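Local structure of fructosamine deglycase FrlB (Bacillus subtilis, 3EUA) at residues Ile79-Ser84 and Ala123-Gly128; Ser37-Pro42 and Thr136-Leu141; Gly101-Ala106 and Glu118-Ala123. The protein catalyses the conversion of a range of fructosamine 6-phosphates to glucose 6-phosphate and a free amino acid. All blocks are in the same frame, centred on the assembly; numbering follows the deposited sequence.

Contact 1. Residues Ile79-Ser84 and Ala123-Gly128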
loop_
_atom_site.group_PDB
_atom_site.type_symbol
_atom_site.label_atom_id
_atom_site.label_comp_id
_atom_site.label_asym_id
_atom_site.label_seq_id
_atom_site.Cartn_x
_atom_site.Cartn_y
_atom_site.Cartn_z
ATOM N N ILE A 79 -6.680 -9.885 -13.137
ATOM C CA ILE A 79 -7.762 -10.435 -12.366
ATOM C C ILE A 79 -8.499 -9.250 -11.763
ATOM O O ILE A 79 -7.884 -8.445 -11.037
ATOM C CB ILE A 79 -7.259 -11.347 -11.231
ATOM C CG1 ILE A 79 -6.487 -12.547 -11.784
ATOM C CG2 ILE A 79 -8.452 -11.848 -10.379
ATOM C CD1 ILE A 79 -5.825 -13.387 -10.738
ATOM N N LEU A 80 -9.788 -9.130 -12.094
ATOM C CA LEU A 80 -10.618 -8.034 -11.606
ATOM C C LEU A 80 -11.779 -8.533 -10.744
ATOM O O LEU A 80 -12.210 -9.694 -10.848
ATOM C CB LEU A 80 -11.140 -7.169 -12.766
ATOM C CG LEU A 80 -10.067 -6.697 -13.754
ATOM C CD1 LEU A 80 -10.090 -7.527 -15.071
ATOM C CD2 LEU A 80 -10.252 -5.241 -14.037
ATOM N N CYS A 81 -12.275 -7.660 -9.881
ATOM C CA CYS A 81 -13.401 -8.006 -9.036
ATOM C C CYS A 81 -14.278 -6.793 -8.770
ATOM O O CYS A 81 -13.773 -5.693 -8.530
ATOM C CB CYS A 81 -12.910 -8.585 -7.721
ATOM S SG CYS A 81 -14.278 -9.121 -6.684
ATOM N N SER A 82 -15.583 -7.012 -8.826
ATOM C CA SER A 82 -16.603 -6.018 -8.527
ATOM C C SER A 82 -17.840 -6.785 -8.129
ATOM O O SER A 82 -18.347 -7.573 -8.924
ATOM C CB SER A 82 -16.948 -5.147 -9.736
ATOM O OG SER A 82 -18.038 -4.268 -9.422
ATOM N N HIS A 83 -18.390 -6.499 -6.966
ATOM C CA HIS A 83 -19.552 -7.221 -6.512
ATOM C C HIS A 83 -20.750 -7.040 -7.441
ATOM O O HIS A 83 -21.281 -7.979 -8.016
ATOM C CB HIS A 83 -19.863 -6.754 -5.105
ATOM C CG HIS A 83 -20.954 -7.529 -4.470
ATOM N ND1 HIS A 83 -20.750 -8.781 -3.941
ATOM C CD2 HIS A 83 -22.268 -7.264 -4.326
ATOM C CE1 HIS A 83 -21.887 -9.235 -3.459
ATOM N NE2 HIS A 83 -22.826 -8.336 -3.680
ATOM N N SER A 84 -21.142 -5.794 -7.629
ATOM C CA SER A 84 -22.267 -5.480 -8.494
ATOM C C SER A 84 -21.911 -5.664 -9.946
ATOM O O SER A 84 -22.784 -5.843 -10.777
ATOM C CB SER A 84 -22.694 -4.008 -8.324
ATOM O OG SER A 84 -21.712 -3.068 -8.827
ATOM N N ALA A 123 -16.046 -15.355 -13.486
ATOM C CA ALA A 123 -16.208 -16.335 -12.436
ATOM C C ALA A 123 -17.093 -15.712 -11.367
ATOM O O ALA A 123 -16.762 -14.695 -10.799
ATOM C CB ALA A 123 -14.845 -16.693 -11.868
ATOM N N GLN A 124 -18.221 -16.298 -11.085
ATOM C CA GLN A 124 -19.050 -15.700 -10.090
ATOM C C GLN A 124 -18.687 -16.279 -8.753
ATOM O O GLN A 124 -18.005 -17.305 -8.654
ATOM C CB GLN A 124 -20.493 -16.031 -10.327
ATOM C CG GLN A 124 -21.059 -15.709 -11.670
ATOM C CD GLN A 124 -22.436 -16.347 -11.760
ATOM O OE1 GLN A 124 -23.221 -16.284 -10.804
ATOM N NE2 GLN A 124 -22.715 -16.997 -12.864
ATOM N N TYR A 125 -19.162 -15.621 -7.716
ATOM C CA TYR A 125 -18.968 -16.115 -6.366
ATOM C C TYR A 125 -20.278 -15.986 -5.634
ATOM O O TYR A 125 -21.160 -15.235 -6.071
ATOM C CB TYR A 125 -17.846 -15.333 -5.686
ATOM C CG TYR A 125 -18.011 -13.821 -5.506
ATOM C CD1 TYR A 125 -18.776 -13.298 -4.467
ATOM C CD2 TYR A 125 -17.312 -12.929 -6.309
ATOM C CE1 TYR A 125 -18.903 -11.946 -4.281
ATOM C CE2 TYR A 125 -17.419 -11.545 -6.123
ATOM C CZ TYR A 125 -18.198 -11.056 -5.111
ATOM O OH TYR A 125 -18.302 -9.709 -4.903
ATOM N N ASP A 126 -20.421 -16.742 -4.557
ATOM C CA ASP A 126 -21.640 -16.696 -3.781
ATOM C C ASP A 126 -21.443 -15.739 -2.613
ATOM O O ASP A 126 -20.322 -15.483 -2.168
ATOM C CB ASP A 126 -22.118 -18.082 -3.438
ATOM C CG ASP A 126 -22.727 -18.767 -4.653
ATOM O OD1 ASP A 126 -22.981 -18.074 -5.674
ATOM O OD2 ASP A 126 -23.023 -19.958 -4.589
ATOM N N TRP A 127 -22.567 -15.211 -2.141
ATOM C CA TRP A 127 -22.577 -14.225 -1.102
ATOM C C TRP A 127 -23.815 -14.397 -0.221
ATOM O O TRP A 127 -24.837 -14.915 -0.649
ATOM C CB TRP A 127 -22.481 -12.815 -1.742
ATOM C CG TRP A 127 -22.803 -11.638 -0.868
ATOM C CD1 TRP A 127 -24.055 -11.205 -0.520
ATOM C CD2 TRP A 127 -21.890 -10.695 -0.304
ATOM N NE1 TRP A 127 -23.977 -10.100 0.267
ATOM C CE2 TRP A 127 -22.660 -9.748 0.404
ATOM C CE3 TRP A 127 -20.494 -10.558 -0.322
ATOM C CZ2 TRP A 127 -22.085 -8.676 1.087
ATOM C CZ3 TRP A 127 -19.916 -9.491 0.361
ATOM C CH2 TRP A 127 -20.711 -8.572 1.062
ATOM N N GLY A 128 -23.673 -14.009 1.033
ATOM C CA GLY A 128 -24.762 -14.082 1.981
ATOM C C GLY A 128 -24.563 -15.133 3.035
ATOM O O GLY A 128 -23.558 -15.847 3.030
#

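Contact 2. Residues Ser37-Pro42 and Thr136-Leu141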
loop_
_atom_site.group_PDB
_atom_site.type_symbol
_atom_site.label_atom_id
_atom_site.label_comp_id
_atom_site.label_asym_id
_atom_site.label_seq_id
_atom_site.Cartn_x
_atom_site.Cartn_y
_atom_site.Cartn_z
ATOM N N SER A 37 -10.569 -4.612 -3.846
ATOM C CA SER A 37 -9.118 -4.574 -3.998
ATOM C C SER A 37 -8.534 -5.227 -2.764
ATOM O O SER A 37 -7.605 -6.030 -2.871
ATOM C CB SER A 37 -8.604 -3.155 -4.114
ATOM O OG SER A 37 -7.189 -3.103 -4.229
ATOM N N ALA A 38 -9.099 -4.914 -1.586
ATOM C CA ALA A 38 -8.564 -5.468 -0.323
ATOM C C ALA A 38 -8.540 -6.986 -0.301
ATOM O O ALA A 38 -7.616 -7.579 0.246
ATOM C CB ALA A 38 -9.344 -4.957 0.853
ATOM N N ILE A 39 -9.545 -7.635 -0.890
ATOM C CA ILE A 39 -9.573 -9.104 -0.884
ATOM C C ILE A 39 -8.433 -9.719 -1.687
ATOM O O ILE A 39 -8.195 -10.909 -1.596
ATOM C CB ILE A 39 -10.909 -9.725 -1.388
ATOM C CG1 ILE A 39 -11.050 -9.663 -2.925
ATOM C CG2 ILE A 39 -12.120 -9.126 -0.630
ATOM C CD1 ILE A 39 -12.163 -10.620 -3.428
HETATM N N MSE A 40 -7.742 -8.918 -2.488
HETATM C CA MSE A 40 -6.632 -9.427 -3.299
HETATM C C MSE A 40 -5.253 -9.388 -2.655
HETATM O O MSE A 40 -4.287 -9.935 -3.215
HETATM C CB MSE A 40 -6.574 -8.683 -4.620
HETATM C CG MSE A 40 -7.706 -9.088 -5.575
HETATM SE SE MSE A 40 -7.858 -7.934 -7.090
HETATM C CE MSE A 40 -9.551 -8.619 -7.650
ATOM N N TYR A 41 -5.143 -8.749 -1.489
ATOM C CA TYR A 41 -3.864 -8.620 -0.834
ATOM C C TYR A 41 -3.263 -9.986 -0.498
ATOM O O TYR A 41 -2.061 -10.196 -0.697
ATOM C CB TYR A 41 -3.938 -7.715 0.402
ATOM C CG TYR A 41 -4.013 -6.235 0.078
ATOM C CD1 TYR A 41 -4.995 -5.717 -0.755
ATOM C CD2 TYR A 41 -3.174 -5.341 0.684
ATOM C CE1 TYR A 41 -5.075 -4.351 -1.014
ATOM C CE2 TYR A 41 -3.263 -3.972 0.442
ATOM C CZ TYR A 41 -4.207 -3.490 -0.404
ATOM O OH TYR A 41 -4.300 -2.136 -0.664
ATOM N N PRO A 42 -4.064 -10.921 0.027
ATOM C CA PRO A 42 -3.542 -12.265 0.307
ATOM C C PRO A 42 -3.021 -12.965 -0.963
ATOM O O PRO A 42 -2.031 -13.665 -0.933
ATOM C CB PRO A 42 -4.761 -13.002 0.833
ATOM C CG PRO A 42 -5.662 -11.970 1.280
ATOM C CD PRO A 42 -5.452 -10.779 0.472
ATOM N N THR A 136 -17.097 -18.244 -1.737
ATOM C CA THR A 136 -17.152 -16.808 -1.515
ATOM C C THR A 136 -16.129 -16.110 -2.409
ATOM O O THR A 136 -15.326 -16.745 -3.072
ATOM C CB THR A 136 -16.834 -16.426 -0.036
ATOM O OG1 THR A 136 -15.504 -16.828 0.260
ATOM C CG2 THR A 136 -17.848 -17.041 1.011
ATOM N N ASN A 137 -16.166 -14.784 -2.420
ATOM C CA ASN A 137 -15.216 -13.995 -3.217
ATOM C C ASN A 137 -13.757 -14.407 -2.894
ATOM O O ASN A 137 -12.954 -14.696 -3.786
ATOM C CB ASN A 137 -15.464 -12.484 -3.105
ATOM C CG ASN A 137 -15.437 -11.947 -1.663
ATOM O OD1 ASN A 137 -15.280 -12.695 -0.702
ATOM N ND2 ASN A 137 -15.565 -10.611 -1.523
ATOM N N TYR A 138 -13.417 -14.505 -1.617
ATOM C CA TYR A 138 -12.068 -14.968 -1.271
ATOM C C TYR A 138 -11.789 -16.402 -1.767
ATOM O O TYR A 138 -10.636 -16.731 -2.179
ATOM C CB TYR A 138 -11.869 -14.938 0.221
ATOM C CG TYR A 138 -11.514 -13.592 0.849
ATOM C CD1 TYR A 138 -10.203 -13.141 0.834
ATOM C CD2 TYR A 138 -12.457 -12.853 1.550
ATOM C CE1 TYR A 138 -9.832 -11.958 1.433
ATOM C CE2 TYR A 138 -12.094 -11.635 2.184
ATOM C CZ TYR A 138 -10.779 -11.195 2.105
ATOM O OH TYR A 138 -10.399 -10.019 2.707
ATOM N N GLY A 139 -12.817 -17.260 -1.713
ATOM C CA GLY A 139 -12.681 -18.664 -2.145
ATOM C C GLY A 139 -12.394 -18.786 -3.606
ATOM O O GLY A 139 -11.441 -19.447 -4.004
ATOM N N VAL A 140 -13.225 -18.126 -4.407
ATOM C CA VAL A 140 -13.112 -18.160 -5.868
ATOM C C VAL A 140 -11.800 -17.548 -6.313
ATOM O O VAL A 140 -11.179 -18.034 -7.228
ATOM C CB VAL A 140 -14.339 -17.444 -6.538
ATOM C CG1 VAL A 140 -14.096 -17.127 -8.007
ATOM C CG2 VAL A 140 -15.644 -18.287 -6.352
ATOM N N LEU A 141 -11.384 -16.481 -5.644
ATOM C CA LEU A 141 -10.119 -15.819 -5.971
ATOM C C LEU A 141 -8.956 -16.790 -5.788
ATOM O O LEU A 141 -8.067 -16.881 -6.646
ATOM C CB LEU A 141 -9.926 -14.567 -5.117
ATOM C CG LEU A 141 -8.609 -13.788 -5.287
ATOM C CD1 LEU A 141 -8.246 -13.651 -6.749
ATOM C CD2 LEU A 141 -8.743 -12.408 -4.610
#

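Contact 3. Residues Gly101-Ala106 and Glu118-Ala123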
loop_
_atom_site.group_PDB
_atom_site.type_symbol
_atom_site.label_atom_id
_atom_site.label_comp_id
_atom_site.label_asym_id
_atom_site.label_seq_id
_atom_site.Cartn_x
_atom_site.Cartn_y
_atom_site.Cartn_z
ATOM N N GLY A 101 -4.343 -6.493 -25.100
ATOM C CA GLY A 101 -4.034 -7.899 -25.382
ATOM C C GLY A 101 -3.914 -8.782 -24.144
ATOM O O GLY A 101 -3.591 -9.958 -24.238
ATOM N N ALA A 102 -4.201 -8.241 -22.970
ATOM C CA ALA A 102 -4.111 -9.037 -21.755
ATOM C C ALA A 102 -5.270 -10.033 -21.637
ATOM O O ALA A 102 -6.356 -9.830 -22.202
ATOM C CB ALA A 102 -4.071 -8.139 -20.518
ATOM N N LEU A 103 -4.990 -11.130 -20.930
ATOM C CA LEU A 103 -5.978 -12.139 -20.610
ATOM C C LEU A 103 -6.689 -11.581 -19.380
ATOM O O LEU A 103 -6.037 -11.207 -18.402
ATOM C CB LEU A 103 -5.301 -13.467 -20.277
ATOM C CG LEU A 103 -6.166 -14.637 -19.803
ATOM C CD1 LEU A 103 -7.193 -15.027 -20.853
ATOM C CD2 LEU A 103 -5.242 -15.808 -19.450
ATOM N N THR A 104 -8.015 -11.495 -19.431
ATOM C CA THR A 104 -8.789 -10.931 -18.337
ATOM C C THR A 104 -9.808 -11.882 -17.761
ATOM O O THR A 104 -10.532 -12.556 -18.493
ATOM C CB THR A 104 -9.561 -9.643 -18.786
ATOM O OG1 THR A 104 -10.361 -9.915 -19.933
ATOM C CG2 THR A 104 -8.596 -8.527 -19.104
ATOM N N ILE A 105 -9.860 -11.916 -16.433
ATOM C CA ILE A 105 -10.832 -12.715 -15.733
ATOM C C ILE A 105 -11.438 -11.820 -14.655
ATOM O O ILE A 105 -10.713 -11.224 -13.875
ATOM C CB ILE A 105 -10.224 -13.986 -15.133
ATOM C CG1 ILE A 105 -11.328 -14.759 -14.403
ATOM C CG2 ILE A 105 -9.047 -13.608 -14.204
ATOM C CD1 ILE A 105 -11.048 -16.237 -14.119
ATOM N N ALA A 106 -12.766 -11.720 -14.642
ATOM C CA ALA A 106 -13.468 -10.914 -13.693
ATOM C C ALA A 106 -14.301 -11.769 -12.768
ATOM O O ALA A 106 -14.938 -12.729 -13.219
ATOM C CB ALA A 106 -14.384 -9.915 -14.453
ATOM N N GLU A 118 -17.292 -6.963 -20.280
ATOM C CA GLU A 118 -15.964 -6.555 -20.740
ATOM C C GLU A 118 -14.886 -7.622 -20.589
ATOM O O GLU A 118 -13.992 -7.705 -21.431
ATOM C CB GLU A 118 -15.484 -5.304 -19.993
ATOM C CG GLU A 118 -16.315 -4.077 -20.186
ATOM C CD GLU A 118 -16.359 -3.601 -21.633
ATOM O OE1 GLU A 118 -15.453 -3.938 -22.435
ATOM O OE2 GLU A 118 -17.313 -2.873 -21.947
ATOM N N ALA A 119 -14.951 -8.404 -19.517
ATOM C CA ALA A 119 -13.938 -9.415 -19.230
ATOM C C ALA A 119 -14.066 -10.610 -20.146
ATOM O O ALA A 119 -15.162 -10.998 -20.512
ATOM C CB ALA A 119 -14.003 -9.864 -17.761
ATOM N N GLN A 120 -12.927 -11.221 -20.483
ATOM C CA GLN A 120 -12.910 -12.377 -21.359
ATOM C C GLN A 120 -13.467 -13.608 -20.651
ATOM O O GLN A 120 -14.198 -14.397 -21.256
ATOM C CB GLN A 120 -11.481 -12.603 -21.923
ATOM C CG GLN A 120 -11.371 -13.762 -22.919
ATOM C CD GLN A 120 -9.997 -13.941 -23.527
ATOM O OE1 GLN A 120 -9.121 -13.084 -23.417
ATOM N NE2 GLN A 120 -9.811 -15.065 -24.213
ATOM N N TYR A 121 -13.104 -13.778 -19.387
ATOM C CA TYR A 121 -13.582 -14.873 -18.551
ATOM C C TYR A 121 -14.279 -14.275 -17.332
ATOM O O TYR A 121 -13.859 -13.238 -16.829
ATOM C CB TYR A 121 -12.417 -15.769 -18.101
ATOM C CG TYR A 121 -11.802 -16.597 -19.210
ATOM C CD1 TYR A 121 -10.756 -16.094 -19.982
ATOM C CD2 TYR A 121 -12.273 -17.887 -19.488
ATOM C CE1 TYR A 121 -10.195 -16.838 -20.976
ATOM C CE2 TYR A 121 -11.724 -18.632 -20.515
ATOM C CZ TYR A 121 -10.678 -18.098 -21.238
ATOM O OH TYR A 121 -10.105 -18.808 -22.254
ATOM N N VAL A 122 -15.345 -14.928 -16.877
ATOM C CA VAL A 122 -16.115 -14.483 -15.740
ATOM C C VAL A 122 -16.304 -15.618 -14.763
ATOM O O VAL A 122 -16.680 -16.704 -15.154
ATOM C CB VAL A 122 -17.515 -13.984 -16.154
ATOM C CG1 VAL A 122 -18.324 -13.585 -14.901
ATOM C CG2 VAL A 122 -17.405 -12.802 -17.117
ATOM N N ALA A 123 -16.046 -15.355 -13.486
ATOM C CA ALA A 123 -16.208 -16.335 -12.436
ATOM C C ALA A 123 -17.093 -15.712 -11.367
ATOM O O ALA A 123 -16.762 -14.695 -10.799
ATOM C CB ALA A 123 -14.845 -16.693 -11.868
HETATM O O HOH W 1 -8.675 -10.830 -22.030
#

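Contact 1. Residues Ile79-Ser84 and Ala123-Gly128
At the C-terminal end of the parallel sheet in the first SIS domain, H83 joins Y125 and W127 in an aromatic cluster. Strand 76-82 and strand 121-124 are not neighbours here. Strand 103-108 runs between them, and the two segments meet mainly where they leave the sheet. In relatives such as glucosamine-6-phosphate synthase, the serine- and threonine-rich loop after the strand equivalent to 76-82 holds the sugar phosphate, and the loop at H83 is probably its counterpart. The polar link is H83 ND1 to Y125 OH, a hydrogen bond of 2.8 Å in which either atom could be the donor. Each of these atoms lies at the edge of the partner's ring, near its plane, and the rings meet rim to rim with their planes at 46°. Chi1 of 61° sets Y125 CG between backbone N and carbonyl carbon, and the ring extends from there toward H83. A phenylalanine in its place would probably leave H83 ND1 without this mate and the imidazole less firmly fixed in rotation. Further back, C81 SG lies 4.0 Å from Y125 CE2, an oblique sulfur-aromatic contact. The base of Y125 leans on N137 and V140 of helix 137-153. On the loop side, F109 stacks on H83 and also meets W127, while T108 OG1 is hydrogen-bonded to the backbone oxygens of S82 and H83. The imidazole turns its edge to the face of W127, planes at 60° and the centroid 4.6 Å from that of the six-membered ring. Its CE1 stands 3.4 Å above the indole plane, offset toward the rim, and comes closest to W127 CD2 at 3.5 Å.

Contact 2. Residues Ser37-Pro42 and Thr136-Leu141
The first turn of helix 137-153 packs on the type I turn A38-Y41 of the first SIS domain, with I39 fitted among N137, Y138 and L141. I39 CB lies over one face of the Y138 ring, 3.9 Å from its centroid, a CH-pi contact. The CG2 branch of I39 comes to 3.7 Å from Y138 CZ. Chi1 of 76° sets CG1 between backbone N and carbonyl carbon. It lies 4.0 Å from L141 CD2, and CD1 ends against N137 CB. L141 CD2 also lies 3.6 Å from CG of the selenomethionine M40, the two side chains crossing at about a right angle. P42 CG approaches Y138 at the ring edge, near its plane. At the helix start, T136 OG1, at the N-cap, accepts a weak bond from G139 N and is also hydrogen-bonded to A133 O, and N137 OD1 takes Y138 N at 2.8 Å from above its carbonyl plane. Y138 also reaches V207 of helix 205-220 and L297 of helix 288-313, both in the second SIS range. Packing of a helix start on the turn between two helices, on one side of a parallel sheet, fits the alpha-beta-alpha sandwich of SIS domains.

Contact 3. Residues Gly101-Ala106 and Glu118-Ala123
With chi1 at 54°, T104 places OG1 between its backbone N and carbonyl carbon, where it accepts Q120 N at 2.9 Å. Q120 sends CG anti to its own N (chi1 -177°) and runs on extended, its OE1 ending 2.7 Å from water 1. That water accepts from T104 OG1, so the hydroxyl is gripped twice, as acceptor and as donor. Beyond T104 and Q120 the segments run as the parallel strands of a beta-alpha-beta crossover, 103-108 to helix 114-118 to 121-124, the axes of 103-106 and 121-123 at 24°. Y121 N donates to T104 O, A106 N to Y121 O, and A123 N to A106 O at 2.9 Å, while CA-H...O contacts run beside them from I105 CA to Y121 O and from V122 CA to A106 O. I105 and Y121 point to one face of the sheet, with I105 CG1 4.0 Å from Y121 CB. At the edge of the tyrosine ring, L103 CD1 comes to 3.5 Å from Y121 CE1. F16 of helix 11-20 meets this ring edge-to-face, and D19 OD2 is hydrogen-bonded to its OH. A106 points to the opposite face, where CB presses on A119 CB at an unusually tight 3.3 Å.

All three contacts lie within the first SIS domain, nested along the chain: contact 3 inside the loop closed by contact 1, contact 1 inside that of contact 2. Contacts 1 and 3 share A123 and the edge strand 121-124; their centres lie about 13 Å apart, and L80 N probably bonds I105 O between strands 76-82 and 103-108. Contact 2 sits about 9 Å from contact 1 and about 16 Å from contact 3, centre to centre. Helix 137-153 follows strand 121-124 and packs on it, V140 touching A123 and Y125; M40 CE rests on C81 CB. This joins sheet edge to helix and places the H83 loop, probably the phosphate loop, at the C-terminal end of the strands.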